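Side-chain contacts in DyP-type peroxidase (Thermobifida cellulosilytica, PDB 4GS1), which probably uses hydrogen peroxide at a bound haem to oxidise dyes and other substrates, as a dye-decolorising peroxidase: residues 298-302 and 303-307; 356-360 and 361-365; 267-270 and 271-274. All coordinates share one frame; numbering follows the deposited sequence.

Interaction 1 of 3, residues 298-302 and 303-307. With HEM (protoporphyrin IX containing Fe), chain F.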
loop_
_atom_site.group_PDB
_atom_site.type_symbol
_atom_site.label_atom_id
_atom_site.label_comp_id
_atom_site.label_asym_id
_atom_site.label_seq_id
_atom_site.Cartn_x
_atom_site.Cartn_y
_atom_site.Cartn_z
ATOM N N ILE B 298 -6.324 9.242 -34.640
ATOM C CA ILE B 298 -5.558 8.488 -33.644
ATOM C C ILE B 298 -4.205 8.176 -34.289
ATOM O O ILE B 298 -4.152 7.544 -35.334
ATOM C CB ILE B 298 -6.315 7.199 -33.256
ATOM C CG1 ILE B 298 -7.586 7.569 -32.485
ATOM C CG2 ILE B 298 -5.437 6.278 -32.417
ATOM C CD1 ILE B 298 -8.532 6.407 -32.254
ATOM N N PRO B 299 -3.102 8.652 -33.687
ATOM C CA PRO B 299 -1.784 8.539 -34.331
ATOM C C PRO B 299 -1.359 7.112 -34.662
ATOM O O PRO B 299 -1.851 6.155 -34.050
ATOM C CB PRO B 299 -0.839 9.114 -33.270
ATOM C CG PRO B 299 -1.682 10.124 -32.550
ATOM C CD PRO B 299 -3.053 9.485 -32.470
ATOM N N GLU B 300 -0.427 6.982 -35.606
ATOM C CA GLU B 300 0.068 5.681 -36.049
ATOM C C GLU B 300 0.744 4.896 -34.924
ATOM O O GLU B 300 0.818 3.651 -34.977
ATOM C CB GLU B 300 1.044 5.869 -37.217
ATOM C CG GLU B 300 1.084 4.700 -38.186
ATOM C CD GLU B 300 -0.081 4.677 -39.176
ATOM O OE1 GLU B 300 -0.023 5.416 -40.187
ATOM O OE2 GLU B 300 -1.045 3.906 -38.953
ATOM N N ASP B 301 1.234 5.611 -33.912
ATOM C CA ASP B 301 1.928 4.975 -32.802
ATOM C C ASP B 301 1.130 5.019 -31.498
ATOM O O ASP B 301 1.684 4.794 -30.424
ATOM C CB ASP B 301 3.329 5.587 -32.596
ATOM C CG ASP B 301 3.282 7.067 -32.259
ATOM O OD1 ASP B 301 2.189 7.669 -32.337
ATOM O OD2 ASP B 301 4.341 7.637 -31.898
ATOM N N ALA B 302 -0.171 5.291 -31.583
ATOM C CA ALA B 302 -0.994 5.316 -30.367
ATOM C C ALA B 302 -1.161 3.926 -29.783
ATOM O O ALA B 302 -1.348 2.954 -30.514
ATOM C CB ALA B 302 -2.360 5.911 -30.665
ATOM N N HIS B 303 -1.106 3.845 -28.455
ATOM C CA HIS B 303 -1.240 2.581 -27.737
ATOM C C HIS B 303 -2.463 1.766 -28.168
ATOM O O HIS B 303 -2.334 0.577 -28.484
ATOM C CB HIS B 303 -1.271 2.844 -26.227
ATOM C CG HIS B 303 -1.281 1.603 -25.394
ATOM N ND1 HIS B 303 -0.179 0.781 -25.271
ATOM C CD2 HIS B 303 -2.252 1.061 -24.623
ATOM C CE1 HIS B 303 -0.474 -0.220 -24.458
ATOM N NE2 HIS B 303 -1.720 -0.075 -24.057
ATOM N N VAL B 304 -3.649 2.377 -28.190
ATOM C CA VAL B 304 -4.839 1.584 -28.506
ATOM C C VAL B 304 -4.903 1.171 -29.968
ATOM O O VAL B 304 -5.574 0.192 -30.288
ATOM C CB VAL B 304 -6.175 2.232 -28.068
ATOM C CG1 VAL B 304 -6.116 2.622 -26.585
ATOM C CG2 VAL B 304 -6.519 3.442 -28.943
ATOM N N ARG B 305 -4.211 1.891 -30.849
ATOM C CA ARG B 305 -4.128 1.464 -32.247
ATOM C C ARG B 305 -3.324 0.175 -32.351
ATOM O O ARG B 305 -3.731 -0.776 -33.038
ATOM C CB ARG B 305 -3.509 2.557 -33.136
ATOM C CG ARG B 305 -3.304 2.103 -34.583
ATOM C CD ARG B 305 -2.699 3.197 -35.455
ATOM N NE ARG B 305 -3.610 4.325 -35.651
ATOM C CZ ARG B 305 -4.629 4.331 -36.508
ATOM N NH1 ARG B 305 -5.391 5.411 -36.613
ATOM N NH2 ARG B 305 -4.877 3.265 -37.266
ATOM N N LEU B 306 -2.185 0.128 -31.667
ATOM C CA LEU B 306 -1.313 -1.029 -31.807
ATOM C C LEU B 306 -1.801 -2.228 -31.010
ATOM O O LEU B 306 -1.509 -3.367 -31.371
ATOM C CB LEU B 306 0.125 -0.667 -31.424
ATOM C CG LEU B 306 0.782 0.431 -32.254
ATOM C CD1 LEU B 306 2.188 0.669 -31.726
ATOM C CD2 LEU B 306 0.822 0.048 -33.725
ATOM N N ALA B 307 -2.552 -1.980 -29.935
ATOM C CA ALA B 307 -3.056 -3.073 -29.100
ATOM C C ALA B 307 -4.395 -3.667 -29.549
ATOM O O ALA B 307 -4.804 -4.703 -29.040
ATOM C CB ALA B 307 -3.145 -2.625 -27.637
HETATM C CHA HEM F . -5.810 -0.328 -23.743
HETATM C CHB HEM F . -2.912 1.882 -20.554
HETATM C CHC HEM F . 0.342 -1.704 -20.951
HETATM C CHD HEM F . -2.731 -4.140 -23.822
HETATM C C1A HEM F . -5.285 0.581 -22.866
HETATM C C2A HEM F . -5.906 1.836 -22.519
HETATM C C3A HEM F . -5.099 2.444 -21.638
HETATM C C4A HEM F . -3.962 1.592 -21.400
HETATM C CMA HEM F . -5.327 3.820 -20.964
HETATM C CAA HEM F . -7.256 2.344 -23.093
HETATM C CBA HEM F . -8.447 1.968 -22.194
HETATM C CGA HEM F . -8.751 0.495 -22.221
HETATM O O1A HEM F . -9.348 0.015 -23.232
HETATM O O2A HEM F . -8.420 -0.203 -21.229
HETATM C C1B HEM F . -1.778 1.117 -20.402
HETATM C C2B HEM F . -0.630 1.482 -19.603
HETATM C C3B HEM F . 0.282 0.503 -19.715
HETATM C C4B HEM F . -0.269 -0.524 -20.580
HETATM C CMB HEM F . -0.538 2.813 -18.819
HETATM C CAB HEM F . 1.679 0.382 -19.053
HETATM C CBB HEM F . 2.008 1.028 -17.916
HETATM C C1C HEM F . -0.210 -2.675 -21.768
HETATM C C2C HEM F . 0.418 -3.929 -22.164
HETATM C C3C HEM F . -0.445 -4.608 -22.947
HETATM C C4C HEM F . -1.624 -3.787 -23.087
HETATM C CMC HEM F . 1.817 -4.380 -21.691
HETATM C CAC HEM F . -0.315 -5.986 -23.654
HETATM C CBC HEM F . 0.839 -6.593 -23.943
HETATM C C1D HEM F . -3.829 -3.349 -24.037
HETATM C C2D HEM F . -4.986 -3.757 -24.798
HETATM C C3D HEM F . -5.930 -2.572 -24.785
HETATM C C4D HEM F . -5.271 -1.560 -23.997
HETATM C CMD HEM F . -5.229 -5.110 -25.508
HETATM C CAD HEM F . -7.309 -2.499 -25.459
HETATM C CBD HEM F . -7.141 -2.184 -26.947
HETATM C CGD HEM F . -8.516 -2.164 -27.577
HETATM O O1D HEM F . -9.113 -1.058 -27.691
HETATM O O2D HEM F . -9.035 -3.253 -27.939
HETATM N NA HEM F . -4.095 0.444 -22.172
HETATM N NB HEM F . -1.527 -0.113 -20.991
HETATM N NC HEM F . -1.460 -2.609 -22.366
HETATM N ND HEM F . -4.033 -2.046 -23.572
HETATM FE FE HEM F . -2.742 -1.043 -22.367
#
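Arg305 reaches back over the turn before its own helix and lays the edge of its guanidinium group against two successive carbonyls. NH1 gives the firmer bond, 2.8 Å to Ile298 O at an N-H...O angle of 155°, with the oxygen close to the guanidinium plane. NE turns to Pro299 O at 3.0 Å, approaching from above that carbonyl's plane, and makes a second, weak bond to Ile298 O. The chain runs straight from the backbone to CD (CG anti to the backbone N, chi1 175°), then turns at chi3 (-67°) and again at the last torsion, which sets the flat head against these oxygens. Glu300 OE2 lies over one face of the guanidinium, 4.2 Å from Arg305 NE and well off the group's plane, where it can add charge attraction but not a bond. Pro299 O has a second donor, the backbone N of Ala302, coming from the opposite face of its plane; this bond closes the type I beta turn of residues 299-302. Ala302 is the N-cap residue of the short helix 303-307. Its carbonyl takes Leu306 N at 3.2 Å, almost in line with the C=O bond, and a weaker bond from Arg305 N. The helix begun here carries the proximal histidine of the peroxidase: His303 NE2 binds the haem iron at 2.2 Å. Val304 CG1 packs on HEM CAA, the first carbon of a propionate arm, and Ala307 CB on the pyrrole atom HEM C2D at 3.6 Å, so three residues of this short helix line the haem. Further out, His303 ND1 is hydrogen-bonded to Asp363, while Arg305 NH1 also reaches the carbonyl of Leu287. Ile298 rests on Val285, and Val304 packs on Ile266 of helix 259-266.

Interaction 2 of 3, residues 356-360 and 361-365; sequences RSLVE and QGDAL. With HEM (protoporphyrin IX containing Fe), chain F.
Gln361 N bonds to Ser357 O at 2.9 Å, an i to i+4 bond at the end of helix 351-360, and after Gly362 turns the chain with positive phi, Asp363 N reaches back five residues to Leu358 O at 3.0 Å, within the plane of that carbonyl. The backbone thus folds against the helix end and sets Asp363 next to Leu358. The two side chains run alongside each other in the same direction, Asp363 OD2 3.5 Å from Leu358 CD2. With CG anti to the backbone N (chi1 -178°), the carboxylate is carried past this leucine to His303, where OD2 accepts from ND1 and would fix the rotation of the imidazole. OD1 accepts Leu365 N at 3.0 Å from above the carboxylate plane, an Asx turn that holds the group by its other oxygen. Were Asp363 cut back to an alanine, His303 ND1 would probably be left without its acceptor and the ring freer to turn, and Leu365 N without its mate. Gln361 runs, extended beyond CG, past Ser357 O, and its OE1 comes 3.3 Å from Ser357 OG; each has its main partner elsewhere, OE1 in Asn311 and OG in Asn312. Leu358 and Leu365 both meet the haem, Leu358 CD1 at HEM C3C and Leu365 CD2 3.5 Å from HEM C2B. Helix 303-307 packs against this turn through His303 and Leu306, helix 259-266 touches it through Val265, and the chain runs on into strand 369-379.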
loop_
_atom_site.group_PDB
_atom_site.type_symbol
_atom_site.label_atom_id
_atom_site.label_comp_id
_atom_site.label_asym_id
_atom_site.label_seq_id
_atom_site.Cartn_x
_atom_site.Cartn_y
_atom_site.Cartn_z
ATOM N N ARG B 356 4.313 -7.982 -28.694
ATOM C CA ARG B 356 5.157 -7.913 -29.895
ATOM C C ARG B 356 4.840 -6.682 -30.737
ATOM O O ARG B 356 5.750 -5.997 -31.208
ATOM C CB ARG B 356 5.008 -9.174 -30.752
ATOM C CG ARG B 356 5.712 -10.386 -30.190
ATOM C CD ARG B 356 6.226 -11.278 -31.310
ATOM N NE ARG B 356 7.554 -11.793 -30.992
ATOM C CZ ARG B 356 7.783 -12.985 -30.453
ATOM N NH1 ARG B 356 6.769 -13.798 -30.183
ATOM N NH2 ARG B 356 9.026 -13.368 -30.191
ATOM N N SER B 357 3.552 -6.404 -30.933
ATOM C CA SER B 357 3.156 -5.213 -31.692
ATOM C C SER B 357 3.585 -3.917 -30.998
ATOM O O SER B 357 4.085 -2.995 -31.642
ATOM C CB SER B 357 1.647 -5.191 -31.961
ATOM O OG SER B 357 1.271 -6.251 -32.830
ATOM N N LEU B 358 3.397 -3.836 -29.684
ATOM C CA LEU B 358 3.745 -2.600 -28.984
ATOM C C LEU B 358 5.237 -2.324 -29.106
ATOM O O LEU B 358 5.661 -1.185 -29.312
ATOM C CB LEU B 358 3.337 -2.664 -27.511
ATOM C CG LEU B 358 1.863 -2.941 -27.223
ATOM C CD1 LEU B 358 1.629 -2.983 -25.706
ATOM C CD2 LEU B 358 0.946 -1.917 -27.898
ATOM N N VAL B 359 6.034 -3.379 -28.999
ATOM C CA VAL B 359 7.479 -3.234 -29.082
ATOM C C VAL B 359 7.934 -2.963 -30.509
ATOM O O VAL B 359 8.655 -1.997 -30.766
ATOM C CB VAL B 359 8.184 -4.513 -28.538
ATOM C CG1 VAL B 359 9.686 -4.420 -28.745
ATOM C CG2 VAL B 359 7.862 -4.700 -27.070
ATOM N N GLU B 360 7.501 -3.803 -31.444
ATOM C CA GLU B 360 8.018 -3.733 -32.814
ATOM C C GLU B 360 7.445 -2.602 -33.661
ATOM O O GLU B 360 8.075 -2.171 -34.629
ATOM C CB GLU B 360 7.826 -5.080 -33.525
ATOM C CG GLU B 360 8.586 -6.224 -32.860
ATOM C CD GLU B 360 8.206 -7.591 -33.407
ATOM O OE1 GLU B 360 7.475 -7.655 -34.420
ATOM O OE2 GLU B 360 8.638 -8.604 -32.809
ATOM N N GLN B 361 6.260 -2.119 -33.307
ATOM C CA GLN B 361 5.661 -1.027 -34.063
ATOM C C GLN B 361 5.788 0.326 -33.370
ATOM O O GLN B 361 5.221 1.314 -33.829
ATOM C CB GLN B 361 4.200 -1.347 -34.413
ATOM C CG GLN B 361 4.054 -2.656 -35.184
ATOM C CD GLN B 361 2.613 -2.989 -35.507
ATOM O OE1 GLN B 361 2.089 -4.010 -35.067
ATOM N NE2 GLN B 361 1.969 -2.132 -36.290
ATOM N N GLY B 362 6.539 0.367 -32.268
ATOM C CA GLY B 362 6.925 1.629 -31.654
ATOM C C GLY B 362 5.850 2.402 -30.915
ATOM O O GLY B 362 5.719 3.618 -31.098
ATOM N N ASP B 363 5.096 1.699 -30.076
ATOM C CA ASP B 363 4.095 2.299 -29.197
ATOM C C ASP B 363 4.687 3.525 -28.512
ATOM O O ASP B 363 5.742 3.443 -27.895
ATOM C CB ASP B 363 3.698 1.242 -28.165
ATOM C CG ASP B 363 2.615 1.701 -27.197
ATOM O OD1 ASP B 363 2.087 2.832 -27.309
ATOM O OD2 ASP B 363 2.286 0.892 -26.301
ATOM N N ALA B 364 4.018 4.668 -28.644
ATOM C CA ALA B 364 4.465 5.898 -27.989
ATOM C C ALA B 364 4.593 5.727 -26.480
ATOM O O ALA B 364 5.400 6.404 -25.839
ATOM C CB ALA B 364 3.502 7.044 -28.319
ATOM N N LEU B 365 3.803 4.820 -25.913
ATOM C CA LEU B 365 3.862 4.554 -24.474
ATOM C C LEU B 365 5.181 3.899 -24.055
ATOM O O LEU B 365 5.555 3.945 -22.878
ATOM C CB LEU B 365 2.682 3.669 -24.068
ATOM C CG LEU B 365 2.344 3.519 -22.593
ATOM C CD1 LEU B 365 2.079 4.878 -21.933
ATOM C CD2 LEU B 365 1.119 2.599 -22.466
HETATM C CHA HEM F . -5.810 -0.328 -23.743
HETATM C CHB HEM F . -2.912 1.882 -20.554
HETATM C CHC HEM F . 0.342 -1.704 -20.951
HETATM C CHD HEM F . -2.731 -4.140 -23.822
HETATM C C1A HEM F . -5.285 0.581 -22.866
HETATM C C2A HEM F . -5.906 1.836 -22.519
HETATM C C3A HEM F . -5.099 2.444 -21.638
HETATM C C4A HEM F . -3.962 1.592 -21.400
HETATM C CMA HEM F . -5.327 3.820 -20.964
HETATM C CAA HEM F . -7.256 2.344 -23.093
HETATM C CBA HEM F . -8.447 1.968 -22.194
HETATM C CGA HEM F . -8.751 0.495 -22.221
HETATM O O1A HEM F . -9.348 0.015 -23.232
HETATM O O2A HEM F . -8.420 -0.203 -21.229
HETATM C C1B HEM F . -1.778 1.117 -20.402
HETATM C C2B HEM F . -0.630 1.482 -19.603
HETATM C C3B HEM F . 0.282 0.503 -19.715
HETATM C C4B HEM F . -0.269 -0.524 -20.580
HETATM C CMB HEM F . -0.538 2.813 -18.819
HETATM C CAB HEM F . 1.679 0.382 -19.053
HETATM C CBB HEM F . 2.008 1.028 -17.916
HETATM C C1C HEM F . -0.210 -2.675 -21.768
HETATM C C2C HEM F . 0.418 -3.929 -22.164
HETATM C C3C HEM F . -0.445 -4.608 -22.947
HETATM C C4C HEM F . -1.624 -3.787 -23.087
HETATM C CMC HEM F . 1.817 -4.380 -21.691
HETATM C CAC HEM F . -0.315 -5.986 -23.654
HETATM C CBC HEM F . 0.839 -6.593 -23.943
HETATM C C1D HEM F . -3.829 -3.349 -24.037
HETATM C C2D HEM F . -4.986 -3.757 -24.798
HETATM C C3D HEM F . -5.930 -2.572 -24.785
HETATM C C4D HEM F . -5.271 -1.560 -23.997
HETATM C CMD HEM F . -5.229 -5.110 -25.508
HETATM C CAD HEM F . -7.309 -2.499 -25.459
HETATM C CBD HEM F . -7.141 -2.184 -26.947
HETATM C CGD HEM F . -8.516 -2.164 -27.577
HETATM O O1D HEM F . -9.113 -1.058 -27.691
HETATM O O2D HEM F . -9.035 -3.253 -27.939
HETATM N NA HEM F . -4.095 0.444 -22.172
HETATM N NB HEM F . -1.527 -0.113 -20.991
HETATM N NC HEM F . -1.460 -2.609 -22.366
HETATM N ND HEM F . -4.033 -2.046 -23.572
HETATM FE FE HEM F . -2.742 -1.043 -22.367
HETATM O O HOH W 1 1.591 -6.326 -35.595
#

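Interaction 3 of 3, residues 267-270 and 271-274; sequences GRHL and DTGA. With HEM (protoporphyrin IX containing Fe), chain F.
Arg268 runs alongside the 273-274 backbone in a tight turn of the loop that follows helix 259-266, where Thr272 OG1 accepts Ala274 N at 3.1 Å to form an ST turn. Arg268 CB lies 3.4 Å from Ala274 O, and CG has both that oxygen and Gly273 O close by on the same side. CD has Gly273 O on one hand and the haem propionate carbon HEM CAA, 3.8 Å away, on the other; NE passes beside the next carbon of the same arm, HEM CBA. The chain is extended as far as NE, and the turn at chi4 (-91°) sets the guanidinium edge-on to the carbonyl of Gly273: NH1 to Gly273 O is 2.8 Å, with the oxygen near the guanidinium plane and the donor almost straight ahead of the C=O bond. NH1 is also hydrogen-bonded to Glu281 O, so this buried nitrogen is gripped by two backbone carbonyls. Two backbone bonds close the loop. His269 N meets Ala274 O at 2.7 Å, and Gly273 N returns a weak bond to His269 O. Gly273 has a positive phi (78°), at which a side chain would press on the carbonyl oxygen of Thr272. The His269 and Thr272 side chains run alongside each other, OG1 of Thr272 touching CB of His269, while Asp271 OD1 takes a weak hydrogen bond from Thr272 N. A water in the plane of the imidazole sits 2.6 Å from His269 ND1 and 3.2 Å from Asp271 OD1.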
loop_
_atom_site.group_PDB
_atom_site.type_symbol
_atom_site.label_atom_id
_atom_site.label_comp_id
_atom_site.label_asym_id
_atom_site.label_seq_id
_atom_site.Cartn_x
_atom_site.Cartn_y
_atom_site.Cartn_z
ATOM N N GLY B 267 -4.479 7.423 -27.426
ATOM C CA GLY B 267 -5.517 7.395 -28.449
ATOM C C GLY B 267 -6.910 7.619 -27.882
ATOM O O GLY B 267 -7.896 7.427 -28.588
ATOM N N ARG B 268 -7.000 8.018 -26.611
ATOM C CA ARG B 268 -8.288 8.315 -25.974
ATOM C C ARG B 268 -8.187 9.576 -25.136
ATOM O O ARG B 268 -7.104 9.926 -24.677
ATOM C CB ARG B 268 -8.720 7.156 -25.069
ATOM C CG ARG B 268 -9.203 5.900 -25.805
ATOM C CD ARG B 268 -9.528 4.813 -24.783
ATOM N NE ARG B 268 -10.079 3.574 -25.351
ATOM C CZ ARG B 268 -11.376 3.338 -25.524
ATOM N NH1 ARG B 268 -12.273 4.272 -25.218
ATOM N NH2 ARG B 268 -11.781 2.168 -26.008
ATOM N N HIS B 269 -9.321 10.253 -24.952
ATOM C CA HIS B 269 -9.418 11.428 -24.083
ATOM C C HIS B 269 -9.193 11.076 -22.618
ATOM O O HIS B 269 -9.652 10.035 -22.145
ATOM C CB HIS B 269 -10.811 12.052 -24.215
ATOM C CG HIS B 269 -11.069 12.669 -25.551
ATOM N ND1 HIS B 269 -10.701 13.961 -25.853
ATOM C CD2 HIS B 269 -11.660 12.173 -26.667
ATOM C CE1 HIS B 269 -11.055 14.237 -27.099
ATOM N NE2 HIS B 269 -11.641 13.170 -27.611
ATOM N N LEU B 270 -8.514 11.960 -21.884
ATOM C CA LEU B 270 -8.238 11.719 -20.472
ATOM C C LEU B 270 -9.480 11.921 -19.605
ATOM O O LEU B 270 -9.742 11.127 -18.697
ATOM C CB LEU B 270 -7.090 12.614 -19.979
ATOM C CG LEU B 270 -5.672 12.031 -19.985
ATOM C CD1 LEU B 270 -4.640 13.111 -19.670
ATOM C CD2 LEU B 270 -5.551 10.877 -18.987
ATOM N N ASP B 271 -10.249 12.970 -19.883
ATOM C CA ASP B 271 -11.424 13.261 -19.060
ATOM C C ASP B 271 -12.560 12.241 -19.196
ATOM O O ASP B 271 -13.049 11.706 -18.196
ATOM C CB ASP B 271 -11.927 14.705 -19.273
ATOM C CG ASP B 271 -12.244 15.035 -20.733
ATOM O OD1 ASP B 271 -11.888 14.270 -21.655
ATOM O OD2 ASP B 271 -12.855 16.101 -20.962
ATOM N N THR B 272 -12.964 11.959 -20.427
ATOM C CA THR B 272 -14.118 11.098 -20.669
ATOM C C THR B 272 -13.741 9.654 -20.953
ATOM O O THR B 272 -14.582 8.759 -20.865
ATOM C CB THR B 272 -14.905 11.574 -21.884
ATOM O OG1 THR B 272 -14.063 11.504 -23.044
ATOM C CG2 THR B 272 -15.386 13.013 -21.700
ATOM N N GLY B 273 -12.496 9.427 -21.348
ATOM C CA GLY B 273 -12.094 8.091 -21.765
ATOM C C GLY B 273 -12.539 7.720 -23.174
ATOM O O GLY B 273 -12.300 6.599 -23.631
ATOM N N ALA B 274 -13.175 8.657 -23.869
ATOM C CA ALA B 274 -13.659 8.418 -25.235
ATOM C C ALA B 274 -12.491 8.258 -26.201
ATOM O O ALA B 274 -11.447 8.873 -26.012
ATOM C CB ALA B 274 -14.545 9.576 -25.687
HETATM C CHA HEM F . -5.810 -0.328 -23.743
HETATM C CHB HEM F . -2.912 1.882 -20.554
HETATM C CHC HEM F . 0.342 -1.704 -20.951
HETATM C CHD HEM F . -2.731 -4.140 -23.822
HETATM C C1A HEM F . -5.285 0.581 -22.866
HETATM C C2A HEM F . -5.906 1.836 -22.519
HETATM C C3A HEM F . -5.099 2.444 -21.638
HETATM C C4A HEM F . -3.962 1.592 -21.400
HETATM C CMA HEM F . -5.327 3.820 -20.964
HETATM C CAA HEM F . -7.256 2.344 -23.093
HETATM C CBA HEM F . -8.447 1.968 -22.194
HETATM C CGA HEM F . -8.751 0.495 -22.221
HETATM O O1A HEM F . -9.348 0.015 -23.232
HETATM O O2A HEM F . -8.420 -0.203 -21.229
HETATM C C1B HEM F . -1.778 1.117 -20.402
HETATM C C2B HEM F . -0.630 1.482 -19.603
HETATM C C3B HEM F . 0.282 0.503 -19.715
HETATM C C4B HEM F . -0.269 -0.524 -20.580
HETATM C CMB HEM F . -0.538 2.813 -18.819
HETATM C CAB HEM F . 1.679 0.382 -19.053
HETATM C CBB HEM F . 2.008 1.028 -17.916
HETATM C C1C HEM F . -0.210 -2.675 -21.768
HETATM C C2C HEM F . 0.418 -3.929 -22.164
HETATM C C3C HEM F . -0.445 -4.608 -22.947
HETATM C C4C HEM F . -1.624 -3.787 -23.087
HETATM C CMC HEM F . 1.817 -4.380 -21.691
HETATM C CAC HEM F . -0.315 -5.986 -23.654
HETATM C CBC HEM F . 0.839 -6.593 -23.943
HETATM C C1D HEM F . -3.829 -3.349 -24.037
HETATM C C2D HEM F . -4.986 -3.757 -24.798
HETATM C C3D HEM F . -5.930 -2.572 -24.785
HETATM C C4D HEM F . -5.271 -1.560 -23.997
HETATM C CMD HEM F . -5.229 -5.110 -25.508
HETATM C CAD HEM F . -7.309 -2.499 -25.459
HETATM C CBD HEM F . -7.141 -2.184 -26.947
HETATM C CGD HEM F . -8.516 -2.164 -27.577
HETATM O O1D HEM F . -9.113 -1.058 -27.691
HETATM O O2D HEM F . -9.035 -3.253 -27.939
HETATM N NA HEM F . -4.095 0.444 -22.172
HETATM N NB HEM F . -1.527 -0.113 -20.991
HETATM N NC HEM F . -1.460 -2.609 -22.366
HETATM N ND HEM F . -4.033 -2.046 -23.572
HETATM FE FE HEM F . -2.742 -1.043 -22.367
HETATM O O HOH W 2 -10.102 15.651 -23.945
#

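Along the chain interaction 3 comes first, then interaction 1, then interaction 2, all in the C-terminal part of the DyP-type peroxidase fold and all touching the same haem. The centres of interactions 1 and 2 are about 9 Å apart, and the two meet through His303 with Asp363 and Asp301 with Ala364. The centre of interaction 3 lies about 13 Å from that of interaction 1, where Gly267 packs on Ile298, Ala302 and Val304, and about 20 Å from that of interaction 2. Helices 303-307 and 351-360 meet beside the haem, with helix 259-266 packed against the first of them: interactions 1 and 2 supply the iron ligand and its partner, interaction 3 an arginine beside a propionate.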